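Side-chain contacts in SsfS6 (PDB 4FZR), which belongs to the family of erythromycin biosynthesis protein CIII-like proteins of the GT-B clan and folds into two domains, each built round a parallel beta-sheet: residues L138-A141 / P146-E149; F28-V33 / G55-G60; P322-P327 / A363-D368; S251-L256 / V267-S272. One frame throughout, in Å; residues are numbered along the deposited sequence.

Interaction 1: L138-A141 / P146-E149; sequences LVAA and PWIE
Ala-140 sets its single methyl carbon against the root of the Trp-147 side chain. Ala-140 CB lies 3.8 Å from Trp-147 CB, and the pyrrole end of the indole comes next, with Trp-147 CD1 4.0 Å from Ala-140 CB. The methyl meets the ring at a slant, neither squarely over a face nor squarely at an edge. Trp-147 CG stands between its own backbone N and carbonyl carbon (chi1 66°), which lifts the indole off the strand to the side on which the helix lies. The two backbones come close, with Ala-140 CA 6.2 Å from Trp-147 CA. Helix 135-143 and strand 147-150 are here consecutive parts of a beta-alpha-beta unit that begins with strand 126-130, in the N-terminal GT-B domain. Trp-147 is a buried residue and its ring nitrogen is satisfied: NE1 gives its hydrogen to the backbone O of Pro-181, which helps to set the orientation of the indole. Towards Pro-146 the contact thins out. The Pro-146 ring is exposed and its CB points away from the helix, leaving the carbonyl Pro-146 O as its nearest atom, 4.4 Å from Ala-140 CB.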
loop_
_atom_site.group_PDB
_atom_site.type_symbol
_atom_site.label_atom_id
_atom_site.label_comp_id
_atom_site.label_asym_id
_atom_site.label_seq_id
_atom_site.Cartn_x
_atom_site.Cartn_y
_atom_site.Cartn_z
ATOM N N LEU A 138 12.977 16.801 -15.004
ATOM C CA LEU A 138 14.195 17.576 -14.797
ATOM C C LEU A 138 15.285 16.724 -14.154
ATOM O O LEU A 138 16.404 16.654 -14.658
ATOM C CB LEU A 138 13.920 18.803 -13.928
ATOM C CG LEU A 138 15.155 19.670 -13.663
ATOM C CD1 LEU A 138 15.783 20.114 -14.977
ATOM C CD2 LEU A 138 14.803 20.874 -12.800
ATOM N N VAL A 139 14.956 16.079 -13.039
ATOM C CA VAL A 139 15.921 15.229 -12.348
ATOM C C VAL A 139 16.415 14.129 -13.281
ATOM O O VAL A 139 17.611 13.854 -13.353
ATOM C CB VAL A 139 15.321 14.580 -11.085
ATOM C CG1 VAL A 139 16.337 13.642 -10.438
ATOM C CG2 VAL A 139 14.887 15.645 -10.095
ATOM N N ALA A 140 15.480 13.504 -13.991
ATOM C CA ALA A 140 15.808 12.465 -14.961
ATOM C C ALA A 140 16.792 12.986 -16.007
ATOM O O ALA A 140 17.839 12.382 -16.246
ATOM C CB ALA A 140 14.540 11.959 -15.636
ATOM N N ALA A 141 16.448 14.111 -16.626
ATOM C CA ALA A 141 17.285 14.718 -17.652
ATOM C C ALA A 141 18.653 15.079 -17.085
ATOM O O ALA A 141 19.659 15.056 -17.797
ATOM C CB ALA A 141 16.603 15.959 -18.220
ATOM N N PRO A 146 15.953 7.362 -17.861
ATOM C CA PRO A 146 14.592 7.415 -18.414
ATOM C C PRO A 146 13.553 7.809 -17.367
ATOM O O PRO A 146 13.800 7.646 -16.176
ATOM C CB PRO A 146 14.350 5.977 -18.894
ATOM C CG PRO A 146 15.324 5.142 -18.134
ATOM C CD PRO A 146 16.515 6.001 -17.892
ATOM N N TRP A 147 12.408 8.326 -17.801
ATOM C CA TRP A 147 11.331 8.641 -16.869
ATOM C C TRP A 147 9.978 8.246 -17.447
ATOM O O TRP A 147 9.818 8.131 -18.660
ATOM C CB TRP A 147 11.348 10.125 -16.478
ATOM C CG TRP A 147 11.055 11.066 -17.600
ATOM C CD1 TRP A 147 11.894 11.417 -18.616
ATOM C CD2 TRP A 147 9.840 11.796 -17.811
ATOM N NE1 TRP A 147 11.275 12.314 -19.451
ATOM C CE2 TRP A 147 10.013 12.563 -18.980
ATOM C CE3 TRP A 147 8.622 11.871 -17.127
ATOM C CZ2 TRP A 147 9.013 13.395 -19.481
ATOM C CZ3 TRP A 147 7.630 12.696 -17.626
ATOM C CH2 TRP A 147 7.831 13.449 -18.791
ATOM N N ILE A 148 9.012 8.026 -16.565
ATOM C CA ILE A 148 7.679 7.615 -16.972
ATOM C C ILE A 148 6.667 8.668 -16.551
ATOM O O ILE A 148 6.748 9.221 -15.454
ATOM C CB ILE A 148 7.312 6.252 -16.366
ATOM C CG1 ILE A 148 8.158 5.157 -17.013
ATOM C CG2 ILE A 148 5.835 5.952 -16.567
ATOM C CD1 ILE A 148 8.631 4.116 -16.045
ATOM N N GLU A 149 5.719 8.936 -17.440
ATOM C CA GLU A 149 4.728 9.976 -17.228
ATOM C C GLU A 149 3.355 9.341 -17.068
ATOM O O GLU A 149 2.886 8.640 -17.961
ATOM C CB GLU A 149 4.728 10.926 -18.430
ATOM C CG GLU A 149 3.723 12.067 -18.353
ATOM C CD GLU A 149 3.663 12.875 -19.642
ATOM O OE1 GLU A 149 3.363 12.287 -20.702
ATOM O OE2 GLU A 149 3.919 14.097 -19.598
#

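Interaction 2: F28-V33 / G55-G60; sequences FVMPLV and GPTVTG
Val-29 carries CG1 anti to its backbone N (chi1 174°), and Val-58, with nearly the same torsion (172°), leaves CG2 beside its own N; these two methyls are the ones that meet. The contact lies in the N-terminal domain of the GT-B fold. There residues 28-32 belong to the connection between strand 17-21 and helix 33-41, whose first residue is Val-33, and helix 55-60 joins the neighbouring parallel strands 45-51 and 65-67 as the middle of a beta-alpha-beta unit. Val-29 CG1 sits 3.9 Å from Val-58 CG2, the side chains crossing at about a right angle. The second point of contact has a similar crossing: the methyl of Thr-57 reaches over to the shaft of Met-30, a selenomethionine, with Thr-57 CG2 3.8 Å from Met-30 CG. Thr-57 thus offers carbon, not its hydroxyl, to the other segment. Between the two touches, Val-29 CG1 also lies 4.3 Å from Thr-57 CG2, so the threonine methyl serves both residues. The backbone of 28-33 turns tightly to present them, with Leu-32 N bonded to Val-29 O and Val-33 N to Met-30 O. Phe-65 packs on Val-58 from strand 65-67, while Trp-37 of the second subunit touches Val-33, so the dimer interface comes close to this contact. Met-30 bends at its last torsion, and its selenium stays farther off than the methylene carbon CG: Met-30 SE is 4.7 Å from Thr-57 CG2.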
loop_
_atom_site.group_PDB
_atom_site.type_symbol
_atom_site.label_atom_id
_atom_site.label_comp_id
_atom_site.label_asym_id
_atom_site.label_seq_id
_atom_site.Cartn_x
_atom_site.Cartn_y
_atom_site.Cartn_z
ATOM N N PHE A 28 -2.684 14.890 -6.040
ATOM C CA PHE A 28 -1.602 14.699 -6.998
ATOM C C PHE A 28 -0.653 13.583 -6.560
ATOM O O PHE A 28 0.217 13.163 -7.320
ATOM C CB PHE A 28 -0.828 16.008 -7.179
ATOM C CG PHE A 28 -1.665 17.141 -7.709
ATOM C CD1 PHE A 28 -2.752 16.900 -8.539
ATOM C CD2 PHE A 28 -1.365 18.451 -7.374
ATOM C CE1 PHE A 28 -3.519 17.948 -9.023
ATOM C CE2 PHE A 28 -2.129 19.499 -7.853
ATOM C CZ PHE A 28 -3.207 19.248 -8.680
ATOM N N VAL A 29 -0.826 13.100 -5.334
ATOM C CA VAL A 29 0.040 12.056 -4.803
ATOM C C VAL A 29 -0.654 10.696 -4.835
ATOM O O VAL A 29 -0.106 9.718 -5.339
ATOM C CB VAL A 29 0.472 12.376 -3.361
ATOM C CG1 VAL A 29 1.259 11.219 -2.771
ATOM C CG2 VAL A 29 1.301 13.649 -3.335
HETATM N N MSE A 30 -1.874 10.655 -4.317
HETATM C CA MSE A 30 -2.612 9.405 -4.165
HETATM C C MSE A 30 -2.795 8.615 -5.463
HETATM O O MSE A 30 -2.766 7.385 -5.444
HETATM C CB MSE A 30 -3.980 9.681 -3.533
HETATM C CG MSE A 30 -3.913 10.050 -2.054
HETATM SE SE MSE A 30 -5.679 10.361 -1.267
HETATM C CE MSE A 30 -6.361 11.676 -2.539
ATOM N N PRO A 31 -3.004 9.309 -6.592
ATOM C CA PRO A 31 -3.230 8.560 -7.834
ATOM C C PRO A 31 -1.995 7.805 -8.334
ATOM O O PRO A 31 -2.129 6.955 -9.216
ATOM C CB PRO A 31 -3.637 9.649 -8.836
ATOM C CG PRO A 31 -4.062 10.814 -7.999
ATOM C CD PRO A 31 -3.200 10.756 -6.780
ATOM N N LEU A 32 -0.821 8.107 -7.786
ATOM C CA LEU A 32 0.403 7.401 -8.166
ATOM C C LEU A 32 0.640 6.174 -7.294
ATOM O O LEU A 32 1.545 5.383 -7.555
ATOM C CB LEU A 32 1.614 8.331 -8.066
ATOM C CG LEU A 32 1.685 9.467 -9.087
ATOM C CD1 LEU A 32 2.827 10.403 -8.740
ATOM C CD2 LEU A 32 1.848 8.929 -10.506
ATOM N N VAL A 33 -0.179 6.015 -6.261
ATOM C CA VAL A 33 0.017 4.945 -5.293
ATOM C C VAL A 33 -0.132 3.544 -5.899
ATOM O O VAL A 33 0.686 2.668 -5.631
ATOM C CB VAL A 33 -0.936 5.110 -4.084
ATOM C CG1 VAL A 33 -1.004 3.831 -3.272
ATOM C CG2 VAL A 33 -0.493 6.281 -3.215
ATOM N N GLY A 55 4.107 13.622 3.536
ATOM C CA GLY A 55 4.679 12.478 4.228
ATOM C C GLY A 55 3.660 11.464 4.712
ATOM O O GLY A 55 3.751 10.285 4.372
ATOM N N PRO A 56 2.688 11.913 5.522
ATOM C CA PRO A 56 1.657 11.032 6.087
ATOM C C PRO A 56 0.787 10.350 5.028
ATOM O O PRO A 56 0.341 9.220 5.235
ATOM C CB PRO A 56 0.804 11.987 6.931
ATOM C CG PRO A 56 1.695 13.127 7.240
ATOM C CD PRO A 56 2.588 13.284 6.048
ATOM N N THR A 57 0.541 11.034 3.915
ATOM C CA THR A 57 -0.250 10.465 2.828
ATOM C C THR A 57 0.521 9.326 2.166
ATOM O O THR A 57 -0.043 8.279 1.851
ATOM C CB THR A 57 -0.601 11.526 1.759
ATOM O OG1 THR A 57 -1.419 12.550 2.342
ATOM C CG2 THR A 57 -1.351 10.897 0.588
ATOM N N VAL A 58 1.817 9.536 1.967
ATOM C CA VAL A 58 2.663 8.548 1.312
ATOM C C VAL A 58 2.844 7.314 2.193
ATOM O O VAL A 58 2.679 6.186 1.731
ATOM C CB VAL A 58 4.038 9.146 0.952
ATOM C CG1 VAL A 58 4.992 8.060 0.453
ATOM C CG2 VAL A 58 3.871 10.271 -0.080
ATOM N N THR A 59 3.164 7.526 3.466
ATOM C CA THR A 59 3.387 6.407 4.372
ATOM C C THR A 59 2.066 5.742 4.728
ATOM O O THR A 59 2.017 4.544 5.005
ATOM C CB THR A 59 4.115 6.850 5.650
ATOM O OG1 THR A 59 3.249 7.656 6.459
ATOM C CG2 THR A 59 5.343 7.640 5.282
ATOM N N GLY A 60 0.992 6.522 4.708
ATOM C CA GLY A 60 -0.334 5.995 4.971
ATOM C C GLY A 60 -0.822 5.078 3.860
ATOM O O GLY A 60 -1.761 4.305 4.046
#

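Interaction 3: P322-P327 / A363-D368; sequences PQVSVP and ARIRDD
Pro-322 and Ile-365 mark the nearest approach of the backbones, their CA atoms 7.5 Å apart where the residue just before a strand faces the last turn of a helix. Strand 323-325 is an inner strand of the parallel sheet of the C-terminal GT-B domain, flanked by strands 303-306 and 345-347, and helix 358-367 packs against it. Ile-365 carries the contact with both of its branches. With CG2 anti to the backbone N and CG1 beside it (chi1 -74°), the side chain forks: Ile-365 CG2 rests on the proline ring, 3.9 Å from Pro-322 CB, while Ile-365 CD1 runs on to Val-324 CG2 at 3.5 Å, the tightest touch here. Both pairs of side chains cross obliquely. The same CD1 also covers the strand backbone, 3.9 Å from Gln-323 O. Gln-323 itself points away from the helix, and its OE1 is hydrogen-bonded to His-306 NE2. All four touching residues are buried; Val-372 and Ala-375 of helix 370-382 also pack on Pro-322. The polar part of the helix end lies well away from the strand. Arg-366 grips the carboxylate of Asp-367 side-on with two nitrogens, and its NH1 goes to Leu-263 O. In this salt bridge Arg-366 NH2 reaches Asp-367 OD2 at 2.8 Å, whereas Arg-366 NE bonds Asp-367 OD1 at 3.2 Å, with OD1 in the guanidinium plane but the NE approaching from 49° above the carboxylate plane.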
loop_
_atom_site.group_PDB
_atom_site.type_symbol
_atom_site.label_atom_id
_atom_site.label_comp_id
_atom_site.label_asym_id
_atom_site.label_seq_id
_atom_site.Cartn_x
_atom_site.Cartn_y
_atom_site.Cartn_z
ATOM N N PRO A 322 -23.186 7.425 -11.660
ATOM C CA PRO A 322 -23.416 8.756 -12.244
ATOM C C PRO A 322 -23.051 9.885 -11.281
ATOM O O PRO A 322 -23.241 9.748 -10.070
ATOM C CB PRO A 322 -24.921 8.760 -12.556
ATOM C CG PRO A 322 -25.499 7.656 -11.741
ATOM C CD PRO A 322 -24.422 6.625 -11.609
ATOM N N GLN A 323 -22.534 10.986 -11.820
ATOM C CA GLN A 323 -21.979 12.049 -10.995
ATOM C C GLN A 323 -22.624 13.398 -11.268
ATOM O O GLN A 323 -22.944 13.726 -12.412
ATOM C CB GLN A 323 -20.475 12.187 -11.251
ATOM C CG GLN A 323 -19.806 10.949 -11.826
ATOM C CD GLN A 323 -18.331 11.166 -12.109
ATOM O OE1 GLN A 323 -17.716 12.091 -11.580
ATOM N NE2 GLN A 323 -17.760 10.318 -12.956
ATOM N N VAL A 324 -22.803 14.179 -10.209
ATOM C CA VAL A 324 -23.086 15.595 -10.360
ATOM C C VAL A 324 -21.818 16.339 -9.966
ATOM O O VAL A 324 -21.424 16.351 -8.798
ATOM C CB VAL A 324 -24.267 16.065 -9.496
ATOM C CG1 VAL A 324 -24.526 17.550 -9.735
ATOM C CG2 VAL A 324 -25.519 15.234 -9.791
ATOM N N SER A 325 -21.169 16.936 -10.956
ATOM C CA SER A 325 -19.926 17.654 -10.731
ATOM C C SER A 325 -20.163 19.158 -10.667
ATOM O O SER A 325 -20.735 19.740 -11.591
ATOM C CB SER A 325 -18.933 17.328 -11.848
ATOM O OG SER A 325 -17.749 18.095 -11.727
ATOM N N VAL A 326 -19.730 19.779 -9.572
ATOM C CA VAL A 326 -19.752 21.234 -9.456
ATOM C C VAL A 326 -18.311 21.748 -9.406
ATOM O O VAL A 326 -17.784 22.062 -8.337
ATOM C CB VAL A 326 -20.578 21.716 -8.235
ATOM C CG1 VAL A 326 -20.084 21.088 -6.930
ATOM C CG2 VAL A 326 -20.578 23.240 -8.154
ATOM N N PRO A 327 -17.668 21.837 -10.581
ATOM C CA PRO A 327 -16.230 22.107 -10.694
ATOM C C PRO A 327 -15.814 23.445 -10.089
ATOM O O PRO A 327 -16.592 24.400 -10.098
ATOM C CB PRO A 327 -15.990 22.103 -12.210
ATOM C CG PRO A 327 -17.169 21.398 -12.793
ATOM C CD PRO A 327 -18.307 21.744 -11.904
ATOM N N ALA A 363 -32.111 15.230 -9.373
ATOM C CA ALA A 363 -33.451 14.754 -9.707
ATOM C C ALA A 363 -33.486 14.260 -11.148
ATOM O O ALA A 363 -34.140 13.266 -11.464
ATOM C CB ALA A 363 -34.466 15.866 -9.508
ATOM N N ARG A 364 -32.771 14.968 -12.015
ATOM C CA ARG A 364 -32.664 14.608 -13.422
ATOM C C ARG A 364 -32.047 13.218 -13.564
ATOM O O ARG A 364 -32.539 12.381 -14.320
ATOM C CB ARG A 364 -31.805 15.646 -14.144
ATOM C CG ARG A 364 -31.981 15.701 -15.650
ATOM C CD ARG A 364 -31.253 16.914 -16.212
ATOM N NE ARG A 364 -31.123 16.876 -17.666
ATOM C CZ ARG A 364 -30.302 17.659 -18.362
ATOM N NH1 ARG A 364 -29.527 18.538 -17.737
ATOM N NH2 ARG A 364 -30.246 17.561 -19.683
ATOM N N ILE A 365 -30.969 12.980 -12.822
ATOM C CA ILE A 365 -30.282 11.692 -12.835
ATOM C C ILE A 365 -31.116 10.630 -12.132
ATOM O O ILE A 365 -31.141 9.470 -12.540
ATOM C CB ILE A 365 -28.917 11.794 -12.134
ATOM C CG1 ILE A 365 -27.933 12.544 -13.030
ATOM C CG2 ILE A 365 -28.370 10.408 -11.801
ATOM C CD1 ILE A 365 -26.830 13.221 -12.281
ATOM N N ARG A 366 -31.799 11.046 -11.071
ATOM C CA ARG A 366 -32.636 10.150 -10.280
ATOM C C ARG A 366 -33.787 9.577 -11.107
ATOM O O ARG A 366 -34.332 8.525 -10.778
ATOM C CB ARG A 366 -33.195 10.903 -9.070
ATOM C CG ARG A 366 -34.002 10.066 -8.078
ATOM C CD ARG A 366 -34.994 10.952 -7.334
ATOM N NE ARG A 366 -35.963 11.547 -8.257
ATOM C CZ ARG A 366 -36.587 12.709 -8.069
ATOM N NH1 ARG A 366 -36.358 13.438 -6.983
ATOM N NH2 ARG A 366 -37.441 13.152 -8.981
ATOM N N ASP A 367 -34.158 10.271 -12.180
ATOM C CA ASP A 367 -35.296 9.858 -12.997
ATOM C C ASP A 367 -34.865 9.307 -14.356
ATOM O O ASP A 367 -35.515 8.418 -14.906
ATOM C CB ASP A 367 -36.266 11.030 -13.191
ATOM C CG ASP A 367 -36.950 11.441 -11.899
ATOM O OD1 ASP A 367 -37.152 10.570 -11.025
ATOM O OD2 ASP A 367 -37.290 12.635 -11.756
ATOM N N ASP A 368 -33.769 9.836 -14.892
ATOM C CA ASP A 368 -33.283 9.419 -16.203
ATOM C C ASP A 368 -32.234 8.312 -16.056
ATOM O O ASP A 368 -31.135 8.541 -15.547
ATOM C CB ASP A 368 -32.705 10.619 -16.956
ATOM C CG ASP A 368 -32.387 10.304 -18.405
ATOM O OD1 ASP A 368 -32.285 9.109 -18.750
ATOM O OD2 ASP A 368 -32.236 11.256 -19.200
#

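Interaction 4: S251-L256 / V267-S272; sequences SLLQAL and VVVAVS
Leu-253 spreads its two methyls over Val-269 and Val-271, one to each. Leu-253 CD1 lies 3.9 Å from Val-269 CG1, the side chains slanting across one another, while Leu-253 CD2 meets Val-271 CG2 at 4.1 Å, here tip to tip. The leucine reaches this far because its CG is turned anti to the backbone N (chi1 -176°), which carries the branch point out from the first turn of helix 253-259. The backbones themselves stay well apart, Leu-253 CA being 8.6 Å from Val-269 CA, so the side chains bridge the whole gap. Val-269 answers with the methyl that is likewise anti to its N, and Val-271 with the one lodged between its N and its carbonyl carbon. Leu-252, at the N-cap position with a phi of 70°, accepts the helical bond from Leu-256 N through its O at 2.8 Å. In the C-terminal GT-B domain, helix 253-259 leads into strand 266-269, which lies beside strand 229-231 in the parallel sheet, consistent with a beta-alpha-beta unit, although residues 234-249 before the helix are not modelled. Leu-232, just past strand 229-231, packs on Leu-253 as well and carries the apolar patch toward the sheet. Val-269 is buried, but Leu-253 and Val-271 are partly exposed, so the layer runs from the interior out to the surface. Joined by methyl groups alone, the two segments are held by shape and burial, so the position of Leu-253 depends on packing rather than on directional bonds.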
loop_
_atom_site.group_PDB
_atom_site.type_symbol
_atom_site.label_atom_id
_atom_site.label_comp_id
_atom_site.label_asym_id
_atom_site.label_seq_id
_atom_site.Cartn_x
_atom_site.Cartn_y
_atom_site.Cartn_z
ATOM N N SER A 251 -23.893 27.646 4.500
ATOM C CA SER A 251 -23.557 26.227 4.538
ATOM C C SER A 251 -22.886 25.641 3.282
ATOM O O SER A 251 -21.684 25.366 3.278
ATOM C CB SER A 251 -24.834 25.448 4.852
ATOM O OG SER A 251 -25.981 26.160 4.420
ATOM N N LEU A 252 -23.677 25.454 2.231
ATOM C CA LEU A 252 -23.295 24.667 1.050
ATOM C C LEU A 252 -23.215 23.165 1.340
ATOM O O LEU A 252 -24.056 22.403 0.866
ATOM C CB LEU A 252 -21.989 25.154 0.411
ATOM C CG LEU A 252 -21.818 24.617 -1.018
ATOM C CD1 LEU A 252 -22.921 25.149 -1.932
ATOM C CD2 LEU A 252 -20.454 24.955 -1.598
ATOM N N LEU A 253 -22.215 22.727 2.102
ATOM C CA LEU A 253 -22.143 21.314 2.466
ATOM C C LEU A 253 -23.314 20.970 3.377
ATOM O O LEU A 253 -23.966 19.940 3.201
ATOM C CB LEU A 253 -20.825 20.957 3.160
ATOM C CG LEU A 253 -20.699 19.455 3.466
ATOM C CD1 LEU A 253 -20.456 18.663 2.186
ATOM C CD2 LEU A 253 -19.619 19.156 4.499
ATOM N N GLN A 254 -23.575 21.835 4.352
ATOM C CA GLN A 254 -24.682 21.628 5.275
ATOM C C GLN A 254 -26.016 21.893 4.580
ATOM O O GLN A 254 -27.046 21.357 4.978
ATOM C CB GLN A 254 -24.558 22.552 6.484
ATOM C CG GLN A 254 -23.235 22.487 7.213
ATOM C CD GLN A 254 -23.103 23.601 8.230
ATOM O OE1 GLN A 254 -22.859 24.756 7.874
ATOM N NE2 GLN A 254 -23.275 23.264 9.503
ATOM N N ALA A 255 -25.988 22.718 3.538
ATOM C CA ALA A 255 -27.206 23.109 2.832
ATOM C C ALA A 255 -27.661 21.980 1.919
ATOM O O ALA A 255 -28.815 21.551 1.972
ATOM C CB ALA A 255 -26.973 24.379 2.026
ATOM N N LEU A 256 -26.744 21.505 1.082
ATOM C CA LEU A 256 -27.009 20.367 0.210
ATOM C C LEU A 256 -27.371 19.149 1.050
ATOM O O LEU A 256 -28.103 18.271 0.602
ATOM C CB LEU A 256 -25.778 20.061 -0.649
ATOM C CG LEU A 256 -25.349 21.134 -1.652
ATOM C CD1 LEU A 256 -23.942 20.848 -2.160
ATOM C CD2 LEU A 256 -26.329 21.216 -2.811
ATOM N N VAL A 267 -28.785 10.378 2.220
ATOM C CA VAL A 267 -27.495 11.015 1.972
ATOM C C VAL A 267 -26.406 10.590 2.950
ATOM O O VAL A 267 -26.608 10.600 4.160
ATOM C CB VAL A 267 -27.626 12.553 2.028
ATOM C CG1 VAL A 267 -26.253 13.218 2.008
ATOM C CG2 VAL A 267 -28.481 13.050 0.874
ATOM N N VAL A 268 -25.248 10.219 2.413
ATOM C CA VAL A 268 -24.055 10.044 3.231
ATOM C C VAL A 268 -23.046 11.106 2.809
ATOM O O VAL A 268 -22.916 11.414 1.625
ATOM C CB VAL A 268 -23.442 8.631 3.088
ATOM C CG1 VAL A 268 -24.463 7.565 3.468
ATOM C CG2 VAL A 268 -22.931 8.402 1.678
ATOM N N VAL A 269 -22.348 11.683 3.780
ATOM C CA VAL A 269 -21.423 12.769 3.496
ATOM C C VAL A 269 -19.995 12.366 3.857
ATOM O O VAL A 269 -19.610 12.384 5.027
ATOM C CB VAL A 269 -21.817 14.046 4.260
ATOM C CG1 VAL A 269 -20.947 15.211 3.824
ATOM C CG2 VAL A 269 -23.301 14.362 4.043
ATOM N N ALA A 270 -19.218 12.001 2.842
ATOM C CA ALA A 270 -17.847 11.550 3.048
ATOM C C ALA A 270 -16.877 12.725 3.049
ATOM O O ALA A 270 -16.351 13.109 2.006
ATOM C CB ALA A 270 -17.456 10.543 1.976
ATOM N N VAL A 271 -16.646 13.291 4.230
ATOM C CA VAL A 271 -15.703 14.390 4.385
ATOM C C VAL A 271 -14.933 14.242 5.693
ATOM O O VAL A 271 -15.151 13.296 6.448
ATOM C CB VAL A 271 -16.417 15.754 4.378
ATOM C CG1 VAL A 271 -17.037 16.019 3.014
ATOM C CG2 VAL A 271 -17.472 15.817 5.475
ATOM N N SER A 272 -14.024 15.176 5.952
ATOM C CA SER A 272 -13.254 15.168 7.192
ATOM C C SER A 272 -13.960 15.973 8.284
ATOM O O SER A 272 -14.152 15.491 9.402
ATOM C CB SER A 272 -11.855 15.736 6.946
ATOM O OG SER A 272 -11.926 17.000 6.312
#

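Interactions 1 and 2 belong to the N-terminal half of the molecule and interactions 3 and 4 to the C-terminal half, the two domains that in GT-B proteins flank a cleft; no ligand marks a site here. Interactions 3 and 4 both reach the same parallel sheet; their centres are about 16 Å apart and their nearest atoms about 6 Å, without touching. Interactions 1 and 2 have centres about 20 Å apart and nearest atoms about 7 Å. Interaction 1 stands about 40 Å from both 3 and 4, centre to centre, on the other side of the chain's centre. Interaction 2 lies nearer the middle, its nearest atoms about 11 Å from those of interaction 4 and about 13 Å from those of interaction 3.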